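Local structure of structural polyprotein, VP3 (Israeli acute paralysis virus, 5CDD) at residues R103-S108 / S290-V295; E154-P159 / C239-T244; V161-P166 / S235-I240. The protein is a capsid protein cut from a longer structural polyprotein, and probably acts as a jelly-roll building block of the virion shell. All coordinates share one frame; numbering follows the deposited sequence.

Interaction 1. Residues R103-S108 / S290-V295; sequences RTIKIS and SAAVEV
R103 reaches across to the main chain of A291 and holds its carbonyl oxygen with the outer ends of both guanidinium arms. NH1 donates to A291 O over 2.6 Å and NH2 donates to the same A291 O over 2.7 Å. Both donors lie in the plane of the carbonyl, while the oxygen sits a little off the guanidinium plane, tilted by about 17°. Neither bond is straight, the N-H...O angle at NH1 being 135° and that at NH2 similar, as expected when two arms of one group converge on a single acceptor. The side chain leaves the strand with CG anti to the backbone N (chi1 -165°) and bends at the next torsion.

Structurally, this is where the extended C-terminal arm of the chain, without regular structure over 290-295, crosses the two-stranded antiparallel hairpin of strands 101-106 and 111-118. The hairpin stands well away from the centre of a jelly-roll capsid domain, and the strand containing R103 is bonded through its backbone to T115 and R113.

R103 and I105 both direct their side chains toward the arm. I105 CG2 lies over the centre of one guanidinium face, 3.8 Å above its plane, so a methyl backs the charged group. V293 slides past R103 in the opposite direction, and its CG1 comes to 3.5 Å from NH2 of R103. The apolar contact between I105 CD1 and A292 CB is looser, at 4.5 Å. Around this small site, P286 packs against R103, A291 and V293, and Y283 touches R103 and V293. L37 of a neighbouring chain also packs on R103. Farther along the arm, E294 hydrogen-bonds through O to Q200 and through OE1 to Q73 of another neighbouring chain.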
ATOM      1  N   ARG B 103      31.047  31.917 -50.389  1.00 47.47           N
ATOM      2  CA  ARG B 103      31.850  31.106 -51.287  1.00 49.26           C
ATOM      3  C   ARG B 103      31.172  31.097 -52.650  1.00 51.60           C
ATOM      4  O   ARG B 103      30.116  30.485 -52.829  1.00 52.07           O
ATOM      5  CB  ARG B 103      31.947  29.680 -50.749  1.00 47.98           C
ATOM      6  CG  ARG B 103      33.028  28.853 -51.408  1.00 46.20           C
ATOM      7  CD  ARG B 103      32.529  27.473 -51.771  1.00 45.27           C
ATOM      8  NE  ARG B 103      33.603  26.663 -52.334  1.00 46.00           N
ATOM      9  CZ  ARG B 103      33.431  25.456 -52.859  1.00 46.65           C
ATOM     10  NH1 ARG B 103      34.469  24.791 -53.347  1.00 47.77           N
ATOM     11  NH2 ARG B 103      32.221  24.917 -52.903  1.00 46.50           N
ATOM     12  N   THR B 104      31.783  31.782 -53.608  1.00 54.39           N
ATOM     13  CA  THR B 104      31.232  31.857 -54.947  1.00 56.60           C
ATOM     14  C   THR B 104      31.952  30.921 -55.915  1.00 58.31           C
ATOM     15  O   THR B 104      33.179  30.886 -55.962  1.00 58.14           O
ATOM     16  CB  THR B 104      31.316  33.292 -55.499  1.00 55.90           C
ATOM     17  OG1 THR B 104      30.786  34.216 -54.539  1.00 55.77           O
ATOM     18  CG2 THR B 104      30.522  33.395 -56.791  1.00 55.88           C
ATOM     19  N   ILE B 105      31.179  30.154 -56.675  1.00 61.25           N
ATOM     20  CA  ILE B 105      31.734  29.231 -57.655  1.00 64.48           C
ATOM     21  C   ILE B 105      31.019  29.459 -58.969  1.00 67.47           C
ATOM     22  O   ILE B 105      29.901  29.971 -58.990  1.00 68.23           O
ATOM     23  CB  ILE B 105      31.538  27.759 -57.228  1.00 63.20           C
ATOM     24  CG1 ILE B 105      30.050  27.468 -57.017  1.00 63.44           C
ATOM     25  CG2 ILE B 105      32.334  27.483 -55.975  1.00 62.87           C
ATOM     26  CD1 ILE B 105      29.732  26.021 -56.728  1.00 62.81           C
ATOM     27  N   LYS B 106      31.675  29.085 -60.061  1.00 70.61           N
ATOM     28  CA  LYS B 106      31.111  29.236 -61.391  1.00 73.26           C
ATOM     29  C   LYS B 106      30.282  27.990 -61.668  1.00 74.88           C
ATOM     30  O   LYS B 106      30.458  26.966 -61.013  1.00 75.37           O
ATOM     31  CB  LYS B 106      32.232  29.334 -62.427  1.00 74.08           C
ATOM     32  CG  LYS B 106      33.322  30.361 -62.097  1.00 75.70           C
ATOM     33  CD  LYS B 106      34.578  30.136 -62.950  1.00 77.09           C
ATOM     34  CE  LYS B 106      35.740  31.038 -62.533  1.00 77.51           C
ATOM     35  NZ  LYS B 106      36.949  30.840 -63.389  1.00 77.96           N
ATOM     36  N   ILE B 107      29.380  28.079 -62.636  1.00 77.06           N
ATOM     37  CA  ILE B 107      28.545  26.940 -63.013  1.00 79.52           C
ATOM     38  C   ILE B 107      28.396  26.993 -64.525  1.00 81.50           C
ATOM     39  O   ILE B 107      28.505  25.983 -65.218  1.00 82.38           O
ATOM     40  CB  ILE B 107      27.154  27.019 -62.353  1.00 78.73           C
ATOM     41  CG1 ILE B 107      27.296  26.812 -60.840  1.00 78.27           C
ATOM     42  CG2 ILE B 107      26.217  25.983 -62.985  1.00 78.60           C
ATOM     43  CD1 ILE B 107      26.029  27.092 -60.060  1.00 78.71           C
ATOM     44  N   SER B 108      28.145  28.200 -65.010  1.00 83.01           N
ATOM     45  CA  SER B 108      27.990  28.487 -66.421  1.00 83.99           C
ATOM     46  C   SER B 108      28.575  29.882 -66.509  1.00 84.95           C
ATOM     47  O   SER B 108      28.949  30.457 -65.487  1.00 85.49           O
ATOM     48  CB  SER B 108      26.507  28.511 -66.800  1.00 83.51           C
ATOM     49  OG  SER B 108      25.806  29.466 -66.012  1.00 83.73           O
ATOM     50  N   SER B 290      36.839  24.780 -56.428  1.00 56.35           N
ATOM     51  CA  SER B 290      35.841  24.736 -57.489  1.00 57.51           C
ATOM     52  C   SER B 290      34.823  23.628 -57.236  1.00 58.64           C
ATOM     53  O   SER B 290      33.714  23.664 -57.768  1.00 59.26           O
ATOM     54  CB  SER B 290      36.520  24.516 -58.843  1.00 57.33           C
ATOM     55  OG  SER B 290      37.272  23.315 -58.850  1.00 57.47           O
ATOM     56  N   ALA B 291      35.205  22.644 -56.423  1.00 59.64           N
ATOM     57  CA  ALA B 291      34.315  21.536 -56.094  1.00 60.13           C
ATOM     58  C   ALA B 291      33.028  22.087 -55.482  1.00 61.46           C
ATOM     59  O   ALA B 291      33.052  23.089 -54.767  1.00 61.90           O
ATOM     60  CB  ALA B 291      35.003  20.584 -55.119  1.00 57.09           C
ATOM     61  N   ALA B 292      31.905  21.437 -55.767  1.00 62.53           N
ATOM     62  CA  ALA B 292      30.622  21.887 -55.243  1.00 63.95           C
ATOM     63  C   ALA B 292      30.290  21.235 -53.905  1.00 65.16           C
ATOM     64  O   ALA B 292      30.720  20.116 -53.623  1.00 64.95           O
ATOM     65  CB  ALA B 292      29.520  21.598 -56.252  1.00 63.29           C
ATOM     66  N   VAL B 293      29.524  21.948 -53.084  1.00 66.68           N
ATOM     67  CA  VAL B 293      29.113  21.447 -51.774  1.00 67.58           C
ATOM     68  C   VAL B 293      27.697  20.885 -51.860  1.00 68.28           C
ATOM     69  O   VAL B 293      26.997  21.103 -52.849  1.00 68.44           O
ATOM     70  CB  VAL B 293      29.121  22.567 -50.707  1.00 67.37           C
ATOM     71  CG1 VAL B 293      30.540  23.032 -50.445  1.00 67.54           C
ATOM     72  CG2 VAL B 293      28.259  23.732 -51.171  1.00 67.24           C
ATOM     73  N   GLU B 294      27.282  20.159 -50.825  1.00 69.07           N
ATOM     74  CA  GLU B 294      25.944  19.581 -50.789  1.00 70.02           C
ATOM     75  C   GLU B 294      24.945  20.604 -50.267  1.00 69.96           C
ATOM     76  O   GLU B 294      25.214  21.304 -49.293  1.00 69.39           O
ATOM     77  CB  GLU B 294      25.913  18.334 -49.898  1.00 71.19           C
ATOM     78  CG  GLU B 294      24.501  17.845 -49.597  1.00 74.17           C
ATOM     79  CD  GLU B 294      24.471  16.490 -48.914  1.00 76.18           C
ATOM     80  OE1 GLU B 294      25.165  16.318 -47.889  1.00 77.37           O
ATOM     81  OE2 GLU B 294      23.741  15.599 -49.396  1.00 76.77           O
ATOM     82  N   VAL B 295      23.797  20.693 -50.931  1.00 70.32           N
ATOM     83  CA  VAL B 295      22.749  21.628 -50.535  1.00 70.52           C
ATOM     84  C   VAL B 295      21.533  20.874 -49.998  1.00 71.09           C
ATOM     85  O   VAL B 295      20.900  20.102 -50.719  1.00 70.55           O
ATOM     86  CB  VAL B 295      22.308  22.506 -51.726  1.00 69.88           C
ATOM     87  CG1 VAL B 295      21.281  23.535 -51.265  1.00 69.10           C
ATOM     88  CG2 VAL B 295      23.515  23.192 -52.336  1.00 69.20           C
TER

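Interaction 2. Residues E154-P159 / C239-T244; sequences EIFFEP and CIRPVT
E154 and R241 stand side by side on one face of the sheet, pointing the same way and joined by a salt bridge. R241 NH2 donates to E154 OE1 over 3.3 Å; OE1 lies in the guanidinium plane, but the donor meets it on the syn side, 32° out of the carboxylate plane. A weak bond from R241 NE, 3.4 Å long, goes to the same OE1. F156 CE2 lies 3.2 Å above one face of the R241 guanidinium, toward the rim, with ring and guanidinium planes 56° apart. With CG between the backbone N and the carbonyl carbon (chi1 68°), the F156 ring starts out on the C239 side. C239 CB sits over a face of this ring, 3.4 Å from CE2 of F156, and C239 SG makes an oblique sulfur-aromatic contact with it.

E154 pairs with R241 and F156 with C239 as antiparallel hydrogen-bonded pairs. I155 and I240 form the non-hydrogen-bonded pair between them and turn to the other face.

Both polar ends have further partners: E154 OE2 bonds to S185 OG, and R241 NH1 to the carbonyls of A183 and L178. Strands 150-159 and 236-247 are the central pair of the sheet ordered 90-92, 236-247, 150-159, 189-194, the CHEF sheet of the jelly roll; I155 touches I203 of the opposing sheet.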
ATOM      1  N   GLU B 154      38.903  52.630 -26.673  1.00 43.29           N
ATOM      2  CA  GLU B 154      37.600  52.779 -26.038  1.00 43.74           C
ATOM      3  C   GLU B 154      36.628  51.718 -26.534  1.00 42.83           C
ATOM      4  O   GLU B 154      36.538  51.456 -27.733  1.00 43.12           O
ATOM      5  CB  GLU B 154      37.029  54.164 -26.337  1.00 45.93           C
ATOM      6  CG  GLU B 154      35.581  54.357 -25.924  1.00 49.66           C
ATOM      7  CD  GLU B 154      35.001  55.666 -26.431  1.00 52.86           C
ATOM      8  OE1 GLU B 154      35.028  55.899 -27.660  1.00 53.30           O
ATOM      9  OE2 GLU B 154      34.513  56.461 -25.598  1.00 55.43           O
ATOM     10  N   ILE B 155      35.904  51.109 -25.603  1.00 41.06           N
ATOM     11  CA  ILE B 155      34.923  50.087 -25.941  1.00 38.54           C
ATOM     12  C   ILE B 155      33.648  50.421 -25.178  1.00 37.78           C
ATOM     13  O   ILE B 155      33.611  50.315 -23.953  1.00 37.02           O
ATOM     14  CB  ILE B 155      35.404  48.682 -25.526  1.00 37.73           C
ATOM     15  CG1 ILE B 155      36.786  48.400 -26.121  1.00 37.11           C
ATOM     16  CG2 ILE B 155      34.411  47.636 -26.006  1.00 36.37           C
ATOM     17  CD1 ILE B 155      37.878  48.187 -25.086  1.00 35.93           C
ATOM     18  N   PHE B 156      32.612  50.836 -25.898  1.00 37.44           N
ATOM     19  CA  PHE B 156      31.353  51.193 -25.260  1.00 36.64           C
ATOM     20  C   PHE B 156      30.195  50.373 -25.808  1.00 35.62           C
ATOM     21  O   PHE B 156      30.290  49.793 -26.891  1.00 34.29           O
ATOM     22  CB  PHE B 156      31.081  52.696 -25.430  1.00 37.31           C
ATOM     23  CG  PHE B 156      30.796  53.118 -26.848  1.00 37.55           C
ATOM     24  CD1 PHE B 156      29.490  53.137 -27.333  1.00 37.69           C
ATOM     25  CD2 PHE B 156      31.831  53.502 -27.696  1.00 37.02           C
ATOM     26  CE1 PHE B 156      29.219  53.533 -28.643  1.00 37.00           C
ATOM     27  CE2 PHE B 156      31.570  53.898 -29.005  1.00 37.55           C
ATOM     28  CZ  PHE B 156      30.260  53.913 -29.479  1.00 37.78           C
ATOM     29  N   PHE B 157      29.107  50.319 -25.045  1.00 35.38           N
ATOM     30  CA  PHE B 157      27.926  49.565 -25.446  1.00 34.25           C
ATOM     31  C   PHE B 157      26.754  50.474 -25.788  1.00 34.73           C
ATOM     32  O   PHE B 157      26.429  51.407 -25.048  1.00 34.58           O
ATOM     33  CB  PHE B 157      27.502  48.600 -24.334  1.00 32.38           C
ATOM     34  CG  PHE B 157      26.227  47.857 -24.634  1.00 31.00           C
ATOM     35  CD1 PHE B 157      26.175  46.922 -25.663  1.00 30.61           C
ATOM     36  CD2 PHE B 157      25.068  48.116 -23.907  1.00 30.04           C
ATOM     37  CE1 PHE B 157      24.985  46.256 -25.966  1.00 29.42           C
ATOM     38  CE2 PHE B 157      23.876  47.457 -24.203  1.00 29.77           C
ATOM     39  CZ  PHE B 157      23.835  46.526 -25.235  1.00 28.77           C
ATOM     40  N   GLU B 158      26.119  50.180 -26.917  1.00 34.72           N
ATOM     41  CA  GLU B 158      24.970  50.939 -27.384  1.00 35.20           C
ATOM     42  C   GLU B 158      23.809  49.978 -27.613  1.00 35.63           C
ATOM     43  O   GLU B 158      23.878  49.094 -28.468  1.00 36.59           O
ATOM     44  CB  GLU B 158      25.321  51.673 -28.682  1.00 35.17           C
ATOM     45  CG  GLU B 158      24.147  52.330 -29.405  1.00 35.95           C
ATOM     46  CD  GLU B 158      23.356  53.290 -28.530  1.00 36.61           C
ATOM     47  OE1 GLU B 158      23.973  54.021 -27.730  1.00 37.52           O
ATOM     48  OE2 GLU B 158      22.112  53.324 -28.655  1.00 37.35           O
ATOM     49  N   PRO B 159      22.728  50.126 -26.835  1.00 35.05           N
ATOM     50  CA  PRO B 159      21.559  49.257 -26.975  1.00 34.95           C
ATOM     51  C   PRO B 159      20.687  49.678 -28.151  1.00 35.86           C
ATOM     52  O   PRO B 159      20.630  50.857 -28.500  1.00 37.64           O
ATOM     53  CB  PRO B 159      20.848  49.437 -25.643  1.00 34.57           C
ATOM     54  CG  PRO B 159      21.094  50.882 -25.351  1.00 34.16           C
ATOM     55  CD  PRO B 159      22.568  51.036 -25.685  1.00 34.40           C
ATOM     56  N   CYS B 239      31.513  48.946 -29.573  1.00 37.96           N
ATOM     57  CA  CYS B 239      32.273  49.733 -30.527  1.00 38.47           C
ATOM     58  C   CYS B 239      33.670  50.014 -29.991  1.00 38.67           C
ATOM     59  O   CYS B 239      33.826  50.525 -28.880  1.00 38.62           O
ATOM     60  CB  CYS B 239      31.537  51.041 -30.815  1.00 38.82           C
ATOM     61  SG  CYS B 239      32.171  51.946 -32.229  1.00 40.19           S
ATOM     62  N   ILE B 240      34.681  49.675 -30.786  1.00 38.96           N
ATOM     63  CA  ILE B 240      36.071  49.882 -30.397  1.00 39.08           C
ATOM     64  C   ILE B 240      36.677  51.070 -31.149  1.00 39.85           C
ATOM     65  O   ILE B 240      37.007  50.968 -32.333  1.00 39.84           O
ATOM     66  CB  ILE B 240      36.910  48.617 -30.677  1.00 38.49           C
ATOM     67  CG1 ILE B 240      36.246  47.405 -30.020  1.00 36.41           C
ATOM     68  CG2 ILE B 240      38.320  48.795 -30.135  1.00 37.86           C
ATOM     69  CD1 ILE B 240      36.944  46.091 -30.299  1.00 34.91           C
ATOM     70  N   ARG B 241      36.821  52.195 -30.452  1.00 40.45           N
ATOM     71  CA  ARG B 241      37.374  53.409 -31.047  1.00 40.74           C
ATOM     72  C   ARG B 241      38.522  53.961 -30.210  1.00 41.71           C
ATOM     73  O   ARG B 241      38.453  53.978 -28.981  1.00 42.66           O
ATOM     74  CB  ARG B 241      36.288  54.481 -31.165  1.00 39.61           C
ATOM     75  CG  ARG B 241      35.034  54.027 -31.885  1.00 39.83           C
ATOM     76  CD  ARG B 241      34.040  55.166 -32.037  1.00 38.14           C
ATOM     77  NE  ARG B 241      33.760  55.826 -30.766  1.00 37.56           N
ATOM     78  CZ  ARG B 241      32.790  56.716 -30.586  1.00 37.41           C
ATOM     79  NH1 ARG B 241      32.002  57.052 -31.598  1.00 36.40           N
ATOM     80  NH2 ARG B 241      32.610  57.273 -29.397  1.00 36.59           N
ATOM     81  N   PRO B 242      39.597  54.420 -30.868  1.00 42.18           N
ATOM     82  CA  PRO B 242      40.742  54.971 -30.140  1.00 42.67           C
ATOM     83  C   PRO B 242      40.401  56.307 -29.482  1.00 44.15           C
ATOM     84  O   PRO B 242      39.800  57.177 -30.110  1.00 44.43           O
ATOM     85  CB  PRO B 242      41.801  55.134 -31.230  1.00 41.64           C
ATOM     86  CG  PRO B 242      41.417  54.099 -32.250  1.00 41.80           C
ATOM     87  CD  PRO B 242      39.923  54.236 -32.293  1.00 41.85           C
ATOM     88  N   VAL B 243      40.772  56.462 -28.216  1.00 46.51           N
ATOM     89  CA  VAL B 243      40.531  57.711 -27.496  1.00 48.81           C
ATOM     90  C   VAL B 243      41.802  58.537 -27.651  1.00 50.49           C
ATOM     91  O   VAL B 243      41.759  59.753 -27.840  1.00 50.52           O
ATOM     92  CB  VAL B 243      40.275  57.458 -25.994  1.00 48.84           C
ATOM     93  CG1 VAL B 243      40.206  58.778 -25.246  1.00 50.68           C
ATOM     94  CG2 VAL B 243      38.983  56.694 -25.816  1.00 49.03           C
ATOM     95  N   THR B 244      42.932  57.842 -27.567  1.00 51.88           N
ATOM     96  CA  THR B 244      44.252  58.438 -27.709  1.00 51.97           C
ATOM     97  C   THR B 244      44.956  57.685 -28.831  1.00 52.89           C
ATOM     98  O   THR B 244      45.103  56.464 -28.771  1.00 53.83           O
ATOM     99  CB  THR B 244      45.071  58.298 -26.410  1.00 51.52           C
ATOM    100  OG1 THR B 244      44.460  59.078 -25.376  1.00 51.52           O
ATOM    101  CG2 THR B 244      46.504  58.766 -26.623  1.00 51.42           C
TER

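Interaction 3. Residues V161-P166 / S235-I240; sequences VIPVKP and SGFLCI
F237 and I162 carry this contact, the phenylalanine ring lying against the branched side chain of the isoleucine as the two slide past each other in opposite directions. I162 CG1 is 3.7 Å from F237 CD2, and its branch methyl CG2 reaches the same CD2 of F237 at 3.9 Å, so both branches converge on CD2. The tip of the isoleucine goes to the backbone: I162 CD1 comes to 3.4 Å from G236 O, and also touches CB of F237. F237 CB points toward the 161-166 segment, and CG, set between the backbone N and the carbonyl carbon (chi1 67°), starts the ring beside I162 CG2.

P163 continues the apolar surface. Its CD lies 3.7 Å from F237 CE2, the proline crossing the phenylalanine at about a right angle. The carbonyl oxygen of V161 is near the ring plane, at its edge, 3.8 Å from CE2 of F237. No hydrogen bond joins the two segments; V161 O is bonded instead to R196 of a neighbouring chain, which also packs on P163, while Y195 of that chain packs on F237.

The contact thus tucks the start of the EF connection of the jelly roll over the outer side of strand 236-247. L178 and E158 also touch F237, whereas L238, the next residue, meets Y139 of strand 132-144 inside the sandwich. Beyond P163 the chain enters the short hairpin of strands 164-166 and 171-173, and helix 228-231 contributes H231 against V161 and V164.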
ATOM      1  N   VAL B 161      19.049  49.099 -32.290  1.00 39.19           N
ATOM      2  CA  VAL B 161      19.425  48.747 -33.652  1.00 40.34           C
ATOM      3  C   VAL B 161      20.880  49.098 -33.935  1.00 40.56           C
ATOM      4  O   VAL B 161      21.429  50.038 -33.361  1.00 40.83           O
ATOM      5  CB  VAL B 161      18.537  49.476 -34.682  1.00 40.98           C
ATOM      6  CG1 VAL B 161      18.810  48.941 -36.079  1.00 42.37           C
ATOM      7  CG2 VAL B 161      17.074  49.303 -34.321  1.00 42.07           C
ATOM      8  N   ILE B 162      21.496  48.334 -34.827  1.00 41.03           N
ATOM      9  CA  ILE B 162      22.887  48.551 -35.196  1.00 42.00           C
ATOM     10  C   ILE B 162      22.969  49.231 -36.561  1.00 43.03           C
ATOM     11  O   ILE B 162      22.448  48.713 -37.549  1.00 44.13           O
ATOM     12  CB  ILE B 162      23.645  47.209 -35.277  1.00 41.97           C
ATOM     13  CG1 ILE B 162      23.440  46.419 -33.984  1.00 42.13           C
ATOM     14  CG2 ILE B 162      25.125  47.459 -35.520  1.00 41.34           C
ATOM     15  CD1 ILE B 162      24.020  45.022 -34.027  1.00 42.69           C
ATOM     16  N   PRO B 163      23.614  50.409 -36.630  1.00 42.68           N
ATOM     17  CA  PRO B 163      23.739  51.117 -37.910  1.00 41.97           C
ATOM     18  C   PRO B 163      24.470  50.212 -38.895  1.00 42.22           C
ATOM     19  O   PRO B 163      25.646  49.903 -38.702  1.00 42.15           O
ATOM     20  CB  PRO B 163      24.561  52.349 -37.540  1.00 41.87           C
ATOM     21  CG  PRO B 163      24.158  52.605 -36.121  1.00 41.89           C
ATOM     22  CD  PRO B 163      24.172  51.215 -35.531  1.00 42.37           C
ATOM     23  N   VAL B 164      23.782  49.781 -39.947  1.00 42.14           N
ATOM     24  CA  VAL B 164      24.403  48.887 -40.915  1.00 43.08           C
ATOM     25  C   VAL B 164      24.313  49.330 -42.367  1.00 44.08           C
ATOM     26  O   VAL B 164      23.576  50.254 -42.711  1.00 44.93           O
ATOM     27  CB  VAL B 164      23.801  47.465 -40.818  1.00 42.70           C
ATOM     28  CG1 VAL B 164      24.054  46.883 -39.436  1.00 43.29           C
ATOM     29  CG2 VAL B 164      22.311  47.510 -41.113  1.00 41.12           C
ATOM     30  N   LYS B 165      25.087  48.651 -43.208  1.00 44.97           N
ATOM     31  CA  LYS B 165      25.123  48.906 -44.641  1.00 45.48           C
ATOM     32  C   LYS B 165      24.872  47.568 -45.327  1.00 45.04           C
ATOM     33  O   LYS B 165      25.812  46.860 -45.690  1.00 44.89           O
ATOM     34  CB  LYS B 165      26.494  49.447 -45.063  1.00 46.81           C
ATOM     35  CG  LYS B 165      26.841  50.814 -44.502  1.00 50.84           C
ATOM     36  CD  LYS B 165      28.265  51.215 -44.881  1.00 55.01           C
ATOM     37  CE  LYS B 165      28.677  52.530 -44.220  1.00 57.57           C
ATOM     38  NZ  LYS B 165      30.122  52.845 -44.428  1.00 57.62           N
ATOM     39  N   PRO B 166      23.595  47.193 -45.491  1.00 44.84           N
ATOM     40  CA  PRO B 166      23.248  45.926 -46.138  1.00 45.41           C
ATOM     41  C   PRO B 166      23.872  45.792 -47.523  1.00 46.26           C
ATOM     42  O   PRO B 166      24.114  46.785 -48.205  1.00 47.22           O
ATOM     43  CB  PRO B 166      21.724  45.976 -46.189  1.00 45.04           C
ATOM     44  CG  PRO B 166      21.381  46.742 -44.955  1.00 44.81           C
ATOM     45  CD  PRO B 166      22.385  47.873 -44.995  1.00 45.08           C
ATOM     46  N   SER B 235      20.068  42.983 -29.805  1.00 35.50           N
ATOM     47  CA  SER B 235      19.859  43.899 -28.671  1.00 37.01           C
ATOM     48  C   SER B 235      20.820  45.082 -28.576  1.00 36.44           C
ATOM     49  O   SER B 235      20.573  46.017 -27.812  1.00 37.52           O
ATOM     50  CB  SER B 235      19.927  43.146 -27.335  1.00 37.20           C
ATOM     51  OG  SER B 235      21.256  43.132 -26.824  1.00 30.54           O
ATOM     52  N   GLY B 236      21.917  45.043 -29.321  1.00 35.21           N
ATOM     53  CA  GLY B 236      22.859  46.146 -29.263  1.00 33.85           C
ATOM     54  C   GLY B 236      24.191  45.825 -29.904  1.00 33.39           C
ATOM     55  O   GLY B 236      24.299  44.874 -30.677  1.00 32.34           O
ATOM     56  N   PHE B 237      25.212  46.613 -29.580  1.00 32.92           N
ATOM     57  CA  PHE B 237      26.532  46.396 -30.150  1.00 32.31           C
ATOM     58  C   PHE B 237      27.641  47.073 -29.356  1.00 32.49           C
ATOM     59  O   PHE B 237      27.397  47.994 -28.574  1.00 31.80           O
ATOM     60  CB  PHE B 237      26.558  46.902 -31.599  1.00 31.99           C
ATOM     61  CG  PHE B 237      26.409  48.397 -31.731  1.00 31.46           C
ATOM     62  CD1 PHE B 237      27.520  49.234 -31.644  1.00 31.12           C
ATOM     63  CD2 PHE B 237      25.157  48.973 -31.936  1.00 32.09           C
ATOM     64  CE1 PHE B 237      27.387  50.620 -31.759  1.00 29.81           C
ATOM     65  CE2 PHE B 237      25.013  50.359 -32.053  1.00 30.12           C
ATOM     66  CZ  PHE B 237      26.131  51.182 -31.965  1.00 29.74           C
ATOM     67  N   LEU B 238      28.862  46.589 -29.555  1.00 33.89           N
ATOM     68  CA  LEU B 238      30.036  47.148 -28.901  1.00 35.20           C
ATOM     69  C   LEU B 238      30.802  47.902 -29.972  1.00 36.49           C
ATOM     70  O   LEU B 238      30.755  47.537 -31.144  1.00 36.96           O
ATOM     71  CB  LEU B 238      30.930  46.046 -28.334  1.00 34.56           C
ATOM     72  CG  LEU B 238      30.478  45.301 -27.084  1.00 34.77           C
ATOM     73  CD1 LEU B 238      31.468  44.209 -26.764  1.00 34.50           C
ATOM     74  CD2 LEU B 238      30.385  46.252 -25.917  1.00 33.55           C
ATOM     75  N   CYS B 239      31.513  48.946 -29.573  1.00 37.96           N
ATOM     76  CA  CYS B 239      32.273  49.733 -30.527  1.00 38.47           C
ATOM     77  C   CYS B 239      33.670  50.014 -29.991  1.00 38.67           C
ATOM     78  O   CYS B 239      33.826  50.525 -28.880  1.00 38.62           O
ATOM     79  CB  CYS B 239      31.537  51.041 -30.815  1.00 38.82           C
ATOM     80  SG  CYS B 239      32.171  51.946 -32.229  1.00 40.19           S
ATOM     81  N   ILE B 240      34.681  49.675 -30.786  1.00 38.96           N
ATOM     82  CA  ILE B 240      36.071  49.882 -30.397  1.00 39.08           C
ATOM     83  C   ILE B 240      36.677  51.070 -31.149  1.00 39.85           C
ATOM     84  O   ILE B 240      37.007  50.968 -32.333  1.00 39.84           O
ATOM     85  CB  ILE B 240      36.910  48.617 -30.677  1.00 38.49           C
ATOM     86  CG1 ILE B 240      36.246  47.405 -30.020  1.00 36.41           C
ATOM     87  CG2 ILE B 240      38.320  48.795 -30.135  1.00 37.86           C
ATOM     88  CD1 ILE B 240      36.944  46.091 -30.299  1.00 34.91           C
TER

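Interactions 2 and 3 are neighbours, their centres about 12 Å apart, and both use strand 236-247, sharing C239 and I240. Strand 150-159 runs from interaction 2 straight into the loop of interaction 3, and a probable backbone hydrogen bond from E158 N to F237 O (3.0 Å) joins them. Interaction 2 pairs two strands of one sheet; interaction 3 lays the connection leaving it against that sheet. Interaction 1 lies apart, its centre about 39 Å from that of interaction 2 and 31 Å from that of interaction 3. Its two segments bracket both others along the chain, linking an outlying hairpin to the C-terminal arm. All three border neighbouring chains, so each lies near a subunit interface.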